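PAN2-PAN3 deadenylation complex catalytic subunit pan2 (PDB 4CZW) probably shortens mRNA poly(A) tails as the metal-dependent exonuclease subunit of the PAN deadenylation complex, releasing 5'-AMP and carrying a ubiquitin-protease-like domain thought to be inactive beside its nuclease domain. Local coordinates at residues Asp417-His421 / Ala422-Tyr426; Glu427-Arg431 / Glu432-Pro436; Thr531-Lys534 / Lys535-Leu539; Asp603-Glu606 / Asp607-Ala611. All coordinates share one frame; numbering follows the deposited sequence.

Interaction 1 of 4, residues Asp417-His421 / Ala422-Tyr426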
loop_
_atom_site.group_PDB
_atom_site.type_symbol
_atom_site.label_atom_id
_atom_site.label_comp_id
_atom_site.label_asym_id
_atom_site.label_seq_id
_atom_site.Cartn_x
_atom_site.Cartn_y
_atom_site.Cartn_z
ATOM N N ASP A 417 10.135 25.445 6.099
ATOM C CA ASP A 417 11.385 25.791 5.433
ATOM C C ASP A 417 12.587 25.216 6.175
ATOM O O ASP A 417 12.856 25.583 7.319
ATOM C CB ASP A 417 11.526 27.310 5.310
ATOM C CG ASP A 417 12.783 27.722 4.565
ATOM O OD1 ASP A 417 13.279 26.923 3.743
ATOM O OD2 ASP A 417 13.272 28.847 4.799
ATOM N N ASN A 418 13.307 24.314 5.517
ATOM C CA ASN A 418 14.513 23.724 6.088
ATOM C C ASN A 418 15.699 23.855 5.140
ATOM O O ASN A 418 16.651 23.077 5.207
ATOM C CB ASN A 418 14.278 22.252 6.436
ATOM C CG ASN A 418 13.232 22.068 7.518
ATOM O OD1 ASN A 418 13.095 22.902 8.412
ATOM N ND2 ASN A 418 12.489 20.970 7.442
ATOM N N ASN A 419 15.631 24.846 4.258
ATOM C CA ASN A 419 16.686 25.084 3.279
ATOM C C ASN A 419 17.739 26.049 3.815
ATOM O O ASN A 419 17.449 27.222 4.054
ATOM C CB ASN A 419 16.084 25.620 1.977
ATOM C CG ASN A 419 17.097 25.698 0.850
ATOM O OD1 ASN A 419 18.174 25.107 0.923
ATOM N ND2 ASN A 419 16.749 26.423 -0.206
ATOM N N PRO A 420 18.972 25.552 4.007
ATOM C CA PRO A 420 20.081 26.348 4.548
ATOM C C PRO A 420 20.491 27.504 3.640
ATOM O O PRO A 420 20.803 28.588 4.133
ATOM C CB PRO A 420 21.217 25.325 4.671
ATOM C CG PRO A 420 20.870 24.250 3.698
ATOM C CD PRO A 420 19.377 24.165 3.725
ATOM N N HIS A 421 20.491 27.272 2.332
ATOM C CA HIS A 421 20.913 28.287 1.373
ATOM C C HIS A 421 19.914 29.436 1.298
ATOM O O HIS A 421 18.704 29.225 1.377
ATOM C CB HIS A 421 21.102 27.666 -0.012
ATOM C CG HIS A 421 21.905 26.403 -0.002
ATOM N ND1 HIS A 421 21.342 25.165 0.223
ATOM C CD2 HIS A 421 23.229 26.187 -0.182
ATOM C CE1 HIS A 421 22.283 24.241 0.176
ATOM N NE2 HIS A 421 23.438 24.833 -0.067
ATOM N N ALA A 422 20.427 30.652 1.145
ATOM C CA ALA A 422 19.582 31.836 1.059
ATOM C C ALA A 422 19.110 32.070 -0.373
ATOM O O ALA A 422 18.110 32.750 -0.603
ATOM C CB ALA A 422 20.323 33.057 1.579
ATOM N N LEU A 423 19.838 31.505 -1.331
ATOM C CA LEU A 423 19.486 31.634 -2.740
ATOM C C LEU A 423 18.598 30.475 -3.185
ATOM O O LEU A 423 19.067 29.347 -3.342
ATOM C CB LEU A 423 20.747 31.699 -3.603
ATOM C CG LEU A 423 20.542 31.923 -5.103
ATOM C CD1 LEU A 423 19.874 33.265 -5.359
ATOM C CD2 LEU A 423 21.865 31.827 -5.847
ATOM N N LYS A 424 17.316 30.761 -3.386
ATOM C CA LYS A 424 16.353 29.732 -3.762
ATOM C C LYS A 424 15.718 30.021 -5.118
ATOM O O LYS A 424 15.626 31.173 -5.540
ATOM C CB LYS A 424 15.261 29.610 -2.695
ATOM C CG LYS A 424 15.784 29.400 -1.283
ATOM C CD LYS A 424 14.642 29.326 -0.282
ATOM C CE LYS A 424 15.154 29.102 1.132
ATOM N NZ LYS A 424 16.046 30.205 1.583
ATOM N N THR A 425 15.282 28.965 -5.797
ATOM C CA THR A 425 14.592 29.107 -7.073
ATOM C C THR A 425 13.087 28.965 -6.882
ATOM O O THR A 425 12.348 28.738 -7.840
ATOM C CB THR A 425 15.074 28.067 -8.100
ATOM O OG1 THR A 425 14.915 26.750 -7.560
ATOM C CG2 THR A 425 16.538 28.295 -8.443
ATOM N N TYR A 426 12.640 29.101 -5.638
ATOM C CA TYR A 426 11.225 28.971 -5.315
ATOM C C TYR A 426 10.824 29.903 -4.179
ATOM O O TYR A 426 11.663 30.333 -3.387
ATOM C CB TYR A 426 10.890 27.522 -4.945
ATOM C CG TYR A 426 11.615 27.014 -3.717
ATOM C CD1 TYR A 426 12.879 26.448 -3.817
ATOM C CD2 TYR A 426 11.032 27.094 -2.457
ATOM C CE1 TYR A 426 13.545 25.982 -2.699
ATOM C CE2 TYR A 426 11.692 26.632 -1.333
ATOM C CZ TYR A 426 12.947 26.076 -1.460
ATOM O OH TYR A 426 13.605 25.612 -0.344
#

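Interaction 2 of 4, residues Glu427-Arg431 / Glu432-Pro436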
loop_
_atom_site.group_PDB
_atom_site.type_symbol
_atom_site.label_atom_id
_atom_site.label_comp_id
_atom_site.label_asym_id
_atom_site.label_seq_id
_atom_site.Cartn_x
_atom_site.Cartn_y
_atom_site.Cartn_z
ATOM N N GLU A 427 9.534 30.210 -4.108
ATOM C CA GLU A 427 8.990 31.009 -3.018
ATOM C C GLU A 427 7.835 30.260 -2.364
ATOM O O GLU A 427 6.760 30.133 -2.948
ATOM C CB GLU A 427 8.528 32.377 -3.521
ATOM C CG GLU A 427 9.632 33.205 -4.161
ATOM C CD GLU A 427 9.151 34.569 -4.615
ATOM O OE1 GLU A 427 8.036 34.972 -4.219
ATOM O OE2 GLU A 427 9.886 35.239 -5.370
ATOM N N LEU A 428 8.073 29.768 -1.150
ATOM C CA LEU A 428 7.111 28.932 -0.436
ATOM C C LEU A 428 5.741 29.584 -0.292
ATOM O O LEU A 428 5.619 30.809 -0.288
ATOM C CB LEU A 428 7.651 28.575 0.950
ATOM C CG LEU A 428 8.875 27.661 1.000
ATOM C CD1 LEU A 428 9.348 27.487 2.433
ATOM C CD2 LEU A 428 8.559 26.312 0.373
ATOM N N LEU A 429 4.712 28.749 -0.178
ATOM C CA LEU A 429 3.349 29.227 0.005
ATOM C C LEU A 429 3.199 29.964 1.327
ATOM O O LEU A 429 3.730 29.534 2.350
ATOM C CB LEU A 429 2.357 28.063 -0.054
ATOM C CG LEU A 429 2.210 27.334 -1.389
ATOM C CD1 LEU A 429 1.292 26.131 -1.238
ATOM C CD2 LEU A 429 1.689 28.277 -2.461
ATOM N N ASP A 430 2.479 31.080 1.301
ATOM C CA ASP A 430 2.176 31.805 2.525
ATOM C C ASP A 430 1.122 31.036 3.311
ATOM O O ASP A 430 0.085 30.655 2.766
ATOM C CB ASP A 430 1.698 33.224 2.217
ATOM C CG ASP A 430 1.540 34.068 3.465
ATOM O OD1 ASP A 430 2.558 34.594 3.961
ATOM O OD2 ASP A 430 0.397 34.211 3.949
ATOM N N ARG A 431 1.396 30.810 4.591
ATOM C CA ARG A 431 0.537 29.987 5.435
ATOM C C ARG A 431 -0.846 30.604 5.625
ATOM O O ARG A 431 -1.815 29.902 5.919
ATOM C CB ARG A 431 1.202 29.763 6.795
ATOM C CG ARG A 431 0.674 28.566 7.567
ATOM C CD ARG A 431 1.344 28.462 8.930
ATOM N NE ARG A 431 2.798 28.545 8.831
ATOM C CZ ARG A 431 3.604 27.494 8.713
ATOM N NH1 ARG A 431 3.099 26.268 8.679
ATOM N NH2 ARG A 431 4.916 27.669 8.631
ATOM N N GLU A 432 -0.935 31.918 5.448
ATOM C CA GLU A 432 -2.175 32.642 5.696
ATOM C C GLU A 432 -3.002 32.860 4.431
ATOM O O GLU A 432 -4.220 32.674 4.440
ATOM C CB GLU A 432 -1.870 33.993 6.349
ATOM C CG GLU A 432 -3.097 34.858 6.593
ATOM C CD GLU A 432 -2.742 36.235 7.119
ATOM O OE1 GLU A 432 -1.537 36.519 7.282
ATOM O OE2 GLU A 432 -3.669 37.035 7.368
ATOM N N THR A 433 -2.341 33.249 3.345
ATOM C CA THR A 433 -3.046 33.677 2.141
ATOM C C THR A 433 -3.067 32.633 1.026
ATOM O O THR A 433 -3.956 32.649 0.174
ATOM C CB THR A 433 -2.430 34.972 1.576
ATOM O OG1 THR A 433 -1.057 34.744 1.238
ATOM C CG2 THR A 433 -2.515 36.090 2.602
ATOM N N GLU A 434 -2.092 31.728 1.027
ATOM C CA GLU A 434 -1.972 30.751 -0.051
ATOM C C GLU A 434 -2.227 29.320 0.411
ATOM O O GLU A 434 -1.363 28.453 0.275
ATOM C CB GLU A 434 -0.588 30.847 -0.697
ATOM C CG GLU A 434 -0.358 32.128 -1.481
ATOM C CD GLU A 434 1.010 32.176 -2.134
ATOM O OE1 GLU A 434 1.999 31.802 -1.472
ATOM O OE2 GLU A 434 1.096 32.594 -3.308
ATOM N N ILE A 435 -3.416 29.073 0.951
ATOM C CA ILE A 435 -3.805 27.723 1.347
ATOM C C ILE A 435 -4.500 27.011 0.191
ATOM O O ILE A 435 -5.587 27.413 -0.227
ATOM C CB ILE A 435 -4.732 27.731 2.576
ATOM C CG1 ILE A 435 -4.007 28.323 3.786
ATOM C CG2 ILE A 435 -5.219 26.323 2.885
ATOM C CD1 ILE A 435 -4.824 28.306 5.059
ATOM N N PRO A 436 -3.868 25.950 -0.331
ATOM C CA PRO A 436 -4.369 25.192 -1.484
ATOM C C PRO A 436 -5.739 24.563 -1.237
ATOM O O PRO A 436 -6.029 24.118 -0.127
ATOM C CB PRO A 436 -3.304 24.107 -1.681
ATOM C CG PRO A 436 -2.078 24.653 -1.037
ATOM C CD PRO A 436 -2.570 25.436 0.138
#

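Interaction 3 of 4, residues Thr531-Lys534 / Lys535-Leu539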
loop_
_atom_site.group_PDB
_atom_site.type_symbol
_atom_site.label_atom_id
_atom_site.label_comp_id
_atom_site.label_asym_id
_atom_site.label_seq_id
_atom_site.Cartn_x
_atom_site.Cartn_y
_atom_site.Cartn_z
ATOM N N THR A 531 9.764 12.988 1.687
ATOM C CA THR A 531 9.497 14.373 2.057
ATOM C C THR A 531 8.868 15.134 0.895
ATOM O O THR A 531 7.880 15.849 1.069
ATOM C CB THR A 531 10.780 15.100 2.504
ATOM O OG1 THR A 531 11.358 14.412 3.619
ATOM C CG2 THR A 531 10.471 16.534 2.905
ATOM N N ALA A 532 9.442 14.971 -0.291
ATOM C CA ALA A 532 8.925 15.627 -1.485
ATOM C C ALA A 532 7.598 15.011 -1.914
ATOM O O ALA A 532 6.691 15.717 -2.355
ATOM C CB ALA A 532 9.935 15.545 -2.613
ATOM N N TYR A 533 7.494 13.693 -1.781
ATOM C CA TYR A 533 6.271 12.980 -2.129
ATOM C C TYR A 533 5.117 13.422 -1.238
ATOM O O TYR A 533 3.977 13.531 -1.690
ATOM C CB TYR A 533 6.476 11.466 -2.012
ATOM C CG TYR A 533 5.289 10.644 -2.468
ATOM C CD1 TYR A 533 4.246 10.348 -1.597
ATOM C CD2 TYR A 533 5.214 10.159 -3.766
ATOM C CE1 TYR A 533 3.160 9.599 -2.010
ATOM C CE2 TYR A 533 4.133 9.408 -4.188
ATOM C CZ TYR A 533 3.111 9.131 -3.306
ATOM O OH TYR A 533 2.032 8.383 -3.723
ATOM N N LYS A 534 5.426 13.670 0.031
ATOM C CA LYS A 534 4.422 14.065 1.013
ATOM C C LYS A 534 3.718 15.350 0.592
ATOM O O LYS A 534 2.508 15.488 0.766
ATOM C CB LYS A 534 5.065 14.242 2.389
ATOM C CG LYS A 534 4.076 14.447 3.523
ATOM C CD LYS A 534 4.798 14.645 4.846
ATOM C CE LYS A 534 3.821 14.811 5.998
ATOM N NZ LYS A 534 3.024 13.575 6.234
ATOM N N LYS A 535 4.482 16.282 0.030
ATOM C CA LYS A 535 3.931 17.541 -0.454
ATOM C C LYS A 535 2.919 17.300 -1.566
ATOM O O LYS A 535 1.802 17.815 -1.527
ATOM C CB LYS A 535 5.047 18.462 -0.954
ATOM C CG LYS A 535 6.096 18.795 0.091
ATOM C CD LYS A 535 7.185 19.676 -0.492
ATOM C CE LYS A 535 8.259 19.982 0.538
ATOM N NZ LYS A 535 9.350 20.817 -0.034
ATOM N N LEU A 536 3.319 16.508 -2.556
ATOM C CA LEU A 536 2.461 16.205 -3.694
ATOM C C LEU A 536 1.222 15.426 -3.264
ATOM O O LEU A 536 0.127 15.658 -3.773
ATOM C CB LEU A 536 3.237 15.417 -4.751
ATOM C CG LEU A 536 4.517 16.077 -5.267
ATOM C CD1 LEU A 536 5.158 15.233 -6.357
ATOM C CD2 LEU A 536 4.227 17.482 -5.770
ATOM N N TRP A 537 1.403 14.507 -2.318
ATOM C CA TRP A 537 0.301 13.690 -1.822
ATOM C C TRP A 537 -0.737 14.544 -1.102
ATOM O O TRP A 537 -1.940 14.318 -1.236
ATOM C CB TRP A 537 0.820 12.595 -0.887
ATOM C CG TRP A 537 -0.254 11.671 -0.401
ATOM C CD1 TRP A 537 -0.825 10.642 -1.092
ATOM C CD2 TRP A 537 -0.889 11.690 0.885
ATOM N NE1 TRP A 537 -1.776 10.021 -0.319
ATOM C CE2 TRP A 537 -1.835 10.645 0.899
ATOM C CE3 TRP A 537 -0.750 12.490 2.025
ATOM C CZ2 TRP A 537 -2.636 10.378 2.007
ATOM C CZ3 TRP A 537 -1.547 12.223 3.123
ATOM C CH2 TRP A 537 -2.478 11.176 3.107
ATOM N N VAL A 538 -0.264 15.522 -0.335
ATOM C CA VAL A 538 -1.150 16.447 0.363
ATOM C C VAL A 538 -1.934 17.292 -0.638
ATOM O O VAL A 538 -3.146 17.468 -0.502
ATOM C CB VAL A 538 -0.364 17.371 1.321
ATOM C CG1 VAL A 538 -1.219 18.551 1.759
ATOM C CG2 VAL A 538 0.124 16.589 2.529
ATOM N N LEU A 539 -1.237 17.793 -1.653
ATOM C CA LEU A 539 -1.850 18.633 -2.678
ATOM C C LEU A 539 -2.955 17.900 -3.436
ATOM O O LEU A 539 -3.947 18.507 -3.837
ATOM C CB LEU A 539 -0.787 19.137 -3.657
ATOM C CG LEU A 539 0.210 20.152 -3.096
ATOM C CD1 LEU A 539 1.319 20.432 -4.097
ATOM C CD2 LEU A 539 -0.501 21.439 -2.703
#

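Interaction 4 of 4, residues Asp603-Glu606 / Asp607-Ala611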
loop_
_atom_site.group_PDB
_atom_site.type_symbol
_atom_site.label_atom_id
_atom_site.label_comp_id
_atom_site.label_asym_id
_atom_site.label_seq_id
_atom_site.Cartn_x
_atom_site.Cartn_y
_atom_site.Cartn_z
ATOM N N ASP A 603 14.565 22.589 -17.938
ATOM C CA ASP A 603 14.335 22.990 -16.557
ATOM C C ASP A 603 12.866 22.769 -16.204
ATOM O O ASP A 603 11.974 23.227 -16.919
ATOM C CB ASP A 603 14.731 24.452 -16.344
ATOM C CG ASP A 603 14.543 24.906 -14.910
ATOM O OD1 ASP A 603 15.488 24.760 -14.107
ATOM O OD2 ASP A 603 13.448 25.412 -14.588
ATOM N N SER A 604 12.622 22.064 -15.104
ATOM C CA SER A 604 11.270 21.651 -14.740
ATOM C C SER A 604 10.355 22.826 -14.394
ATOM O O SER A 604 9.140 22.742 -14.572
ATOM C CB SER A 604 11.319 20.667 -13.570
ATOM O OG SER A 604 12.049 21.205 -12.482
ATOM N N ILE A 605 10.934 23.915 -13.898
ATOM C CA ILE A 605 10.151 25.107 -13.587
ATOM C C ILE A 605 9.702 25.795 -14.874
ATOM O O ILE A 605 8.544 26.196 -15.004
ATOM C CB ILE A 605 10.945 26.104 -12.719
ATOM C CG1 ILE A 605 11.306 25.472 -11.373
ATOM C CG2 ILE A 605 10.149 27.383 -12.505
ATOM C CD1 ILE A 605 12.046 26.406 -10.440
ATOM N N GLU A 606 10.623 25.919 -15.825
ATOM C CA GLU A 606 10.325 26.533 -17.115
ATOM C C GLU A 606 9.270 25.740 -17.881
ATOM O O GLU A 606 8.320 26.311 -18.417
ATOM C CB GLU A 606 11.595 26.657 -17.959
ATOM C CG GLU A 606 12.633 27.618 -17.402
ATOM C CD GLU A 606 13.848 27.741 -18.301
ATOM O OE1 GLU A 606 13.891 27.050 -19.341
ATOM O OE2 GLU A 606 14.758 28.529 -17.971
ATOM N N ASP A 607 9.445 24.422 -17.929
ATOM C CA ASP A 607 8.512 23.546 -18.631
ATOM C C ASP A 607 7.129 23.568 -17.988
ATOM O O ASP A 607 6.118 23.378 -18.663
ATOM C CB ASP A 607 9.049 22.114 -18.668
ATOM C CG ASP A 607 10.237 21.958 -19.598
ATOM O OD1 ASP A 607 10.879 22.979 -19.924
ATOM O OD2 ASP A 607 10.530 20.813 -20.002
ATOM N N ALA A 608 7.090 23.799 -16.679
ATOM C CA ALA A 608 5.824 23.919 -15.967
ATOM C C ALA A 608 5.143 25.232 -16.330
ATOM O O ALA A 608 3.933 25.276 -16.554
ATOM C CB ALA A 608 6.043 23.827 -14.466
ATOM N N GLN A 609 5.934 26.299 -16.386
ATOM C CA GLN A 609 5.439 27.613 -16.780
ATOM C C GLN A 609 4.973 27.609 -18.230
ATOM O O GLN A 609 4.001 28.277 -18.580
ATOM C CB GLN A 609 6.522 28.675 -16.579
ATOM C CG GLN A 609 6.865 28.951 -15.125
ATOM C CD GLN A 609 8.121 29.787 -14.975
ATOM O OE1 GLN A 609 9.027 29.722 -15.806
ATOM N NE2 GLN A 609 8.181 30.577 -13.911
ATOM N N THR A 610 5.677 26.854 -19.069
ATOM C CA THR A 610 5.332 26.737 -20.483
ATOM C C THR A 610 3.954 26.111 -20.661
ATOM O O THR A 610 3.124 26.617 -21.419
ATOM C CB THR A 610 6.371 25.896 -21.249
ATOM O OG1 THR A 610 7.656 26.526 -21.165
ATOM C CG2 THR A 610 5.975 25.756 -22.711
ATOM N N ALA A 611 3.719 25.009 -19.956
ATOM C CA ALA A 611 2.437 24.314 -20.013
ATOM C C ALA A 611 1.309 25.208 -19.510
ATOM O O ALA A 611 0.200 25.179 -20.042
ATOM C CB ALA A 611 2.496 23.028 -19.204
#

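Interaction 1 of 4, residues Asp417-His421 / Ala422-Tyr426
Asn-419 and Lys-424 reach toward each other from opposite sides of a wide surface loop that begins with an Asx turn and joins helix 412-415 to strand 441-451. In that turn Asp-417 OD1 accepts Asn-419 N at 3.2 Å, meeting it above the carboxylate plane. The Asn-419 amide then lies along the aliphatic lysine, its ND2 3.3 Å from Lys-424 CG. A long flexible residue suits this place: Lys-424 runs extended past the amide and bends only at its last torsion (chi4 61°), which swings NZ onto His-421 O at 2.8 Å, in the carbonyl plane. Asp-417 OD2, 4.5 Å from Lys-424 NZ, is too far for a salt bridge but probably adds a favourable field. Lys-424 CB lies over one face of the Tyr-426 ring, toward its rim. The ring plane is only 18° from that of the Asn-419 amide, and ND2 gives Tyr-426 OH a weak, bent hydrogen bond. Asn-419 and Tyr-426 both pack on Asn-525 of strand 525-527, which seats the loop on the nuclease domain. An amide serves well at Asn-419 because its other end accepts: Asn-419 OD1 lies in the plane of the His-421 ring, at its edge, and accepts from ND1 at 3.2 Å, nearly straight at 167°.

Interaction 2 of 4, residues Glu427-Arg431 / Glu432-Pro436
An Asx motif shapes the turn at Asp-430 to Glu-434, in the surface loop that leads into strand 441-451 of the nuclease domain. Its backbone closure is Glu-434 N to Asp-430 O at 3.0 Å. With CG anti to the backbone N (chi1 -173°), the Asp-430 carboxylate swings forward over the turn, where OD2 takes three donors. Thr-433 N, 3.0 Å from Asp-430 OD2, uses the anti lone pair, whereas Glu-432 N and the Thr-433 hydroxyl both come from out of the carboxylate plane. Thr-433 suits its position because OG1, between its backbone N and carbonyl carbon, reaches Asp-430 OD2 at 3.1 Å. With an alanine at Asp-430, the NH groups of Glu-432 and Thr-433 and the Thr-433 hydroxyl would probably be left without their common acceptor, and the turn would be freer to open. Glu-434 answers from the far end: its extended chain runs back along the turn, and the anti lone pair of OE1 receives Asp-430 N at 2.9 Å. Glu-434 OE1 is also paired with Arg-486 and OE2 with Arg-481, so the turn is tied to charges outside the loop. Beside the polar part, Leu-429 CD1 and Pro-436 CG meet tip to tip at 3.7 Å, and these side chains continue onto Phe-415 and Leu-414 of helix 412-415. Three donors on one oxygen would be expected to favour the ionised form of Asp-430, while two arginines should likewise keep Glu-434 charged, despite the other acids nearby.

Interaction 3 of 4, residues Thr531-Lys534 / Lys535-Leu539
Trp-537 N to Tyr-533 O, at 2.8 Å, is the shortest hydrogen bond between 531-534 and 535-539. One residue on, Val-538 N meets Lys-534 O at 3.0 Å. The turn before is looser, with Leu-536 N making only a weak bond to Ala-532 O. The polar side-chain ends look outward from the helix. Lys-535, extended beyond CG, carries its ammonium to a salt bridge with Asp-494, while Lys-534 stays straight until its final torsion (chi4 65°) turns NZ to Thr-73 O; the Lys-534 side chain lies about 7 Å from the zinc ion of the site that includes Cys-75 and Cys-83. Lysine suits such buried places because its methylenes can pack while its amine travels to a partner. Tyr-533 and Trp-537, one turn apart, cross obliquely, Tyr-533 CE1 lying 4.0 Å from Trp-537 CB. Both rings meet Tyr-87, and the Tyr-533 hydroxyl is bonded to Asn-559 O. Round the helix, aliphatic side chains take over: Leu-536 packs on Ile-444, Leu-539 on Ile-442 and Ile-492, and Ala-532, small enough for close approach, on Asp-494 and Ile-496. This two-sided character is that of a helix flanking the central sheet of an RNase H-like exonuclease fold, here wedged between that sheet and the zinc-bearing protease-like domain.

Interaction 4 of 4, residues Asp603-Glu606 / Asp607-Ala611
With OG1 anti to its own carbonyl carbon (chi1 -61°), Thr-610 turns its hydroxyl back along helix 604-623 onto Glu-606 O, 2.8 Å from OG1. Glu-606 O therefore holds two donors, since Thr-610 N also reaches it at 2.8 Å; the hydroxyl comes in from above the carbonyl plane. Asp-603 is the N-cap of this helix. Its CG stands opposite the backbone N (chi1 -179°), which lets OD2 fold over the first turn and accept Glu-606 N at 3.1 Å through the anti lone pair. Its other oxygen, OD1, is salt-bridged to Arg-476, so one aspartate caps the helix and ties it to strand 471-481. Asp-607 N closes the turn on Asp-603 O at 3.0 Å. This bond places the backbone of Asp-607, which by similarity is a ligand of a catalytic divalent metal, and its side chain packs on Asp-445, another acidic residue of the proposed site. On a different side of the helix, Gln-609 lies alongside Ile-605, both pointing the same way, and carries NE2 on to Gly-488 O. Were Gln-609 replaced by an alanine, Gly-488 O would probably lose this donor and Ile-605 CG2 the glutamine side chain lying beside it. An extended glutamine can do both tasks: its CD rests 4.0 Å from Ile-605 CG2 on the way to that carbonyl.

In the fold
Interactions 1 and 2 lie in series on one surface loop, and touch where Asp-417 CB packs on Leu-428 CD1. Lacking regular structure, they rely on side chains that bond backbone groups. Interaction 3, by contrast, is buried within helix 529-541, where backbone bonds set the shape and side chains serve neighbouring elements. Interaction 4 is partly buried and mixes both styles, side chains bonding backbone groups at a helix start whose turns are held by backbone bonds, beside a probable metal ligand. The loop links the two helices, Thr-425 O meeting Ile-605 CD1 and Pro-436 CG meeting Leu-539 CD2, whereas interactions 3 and 4 stay about 11 Å apart at their nearest atoms.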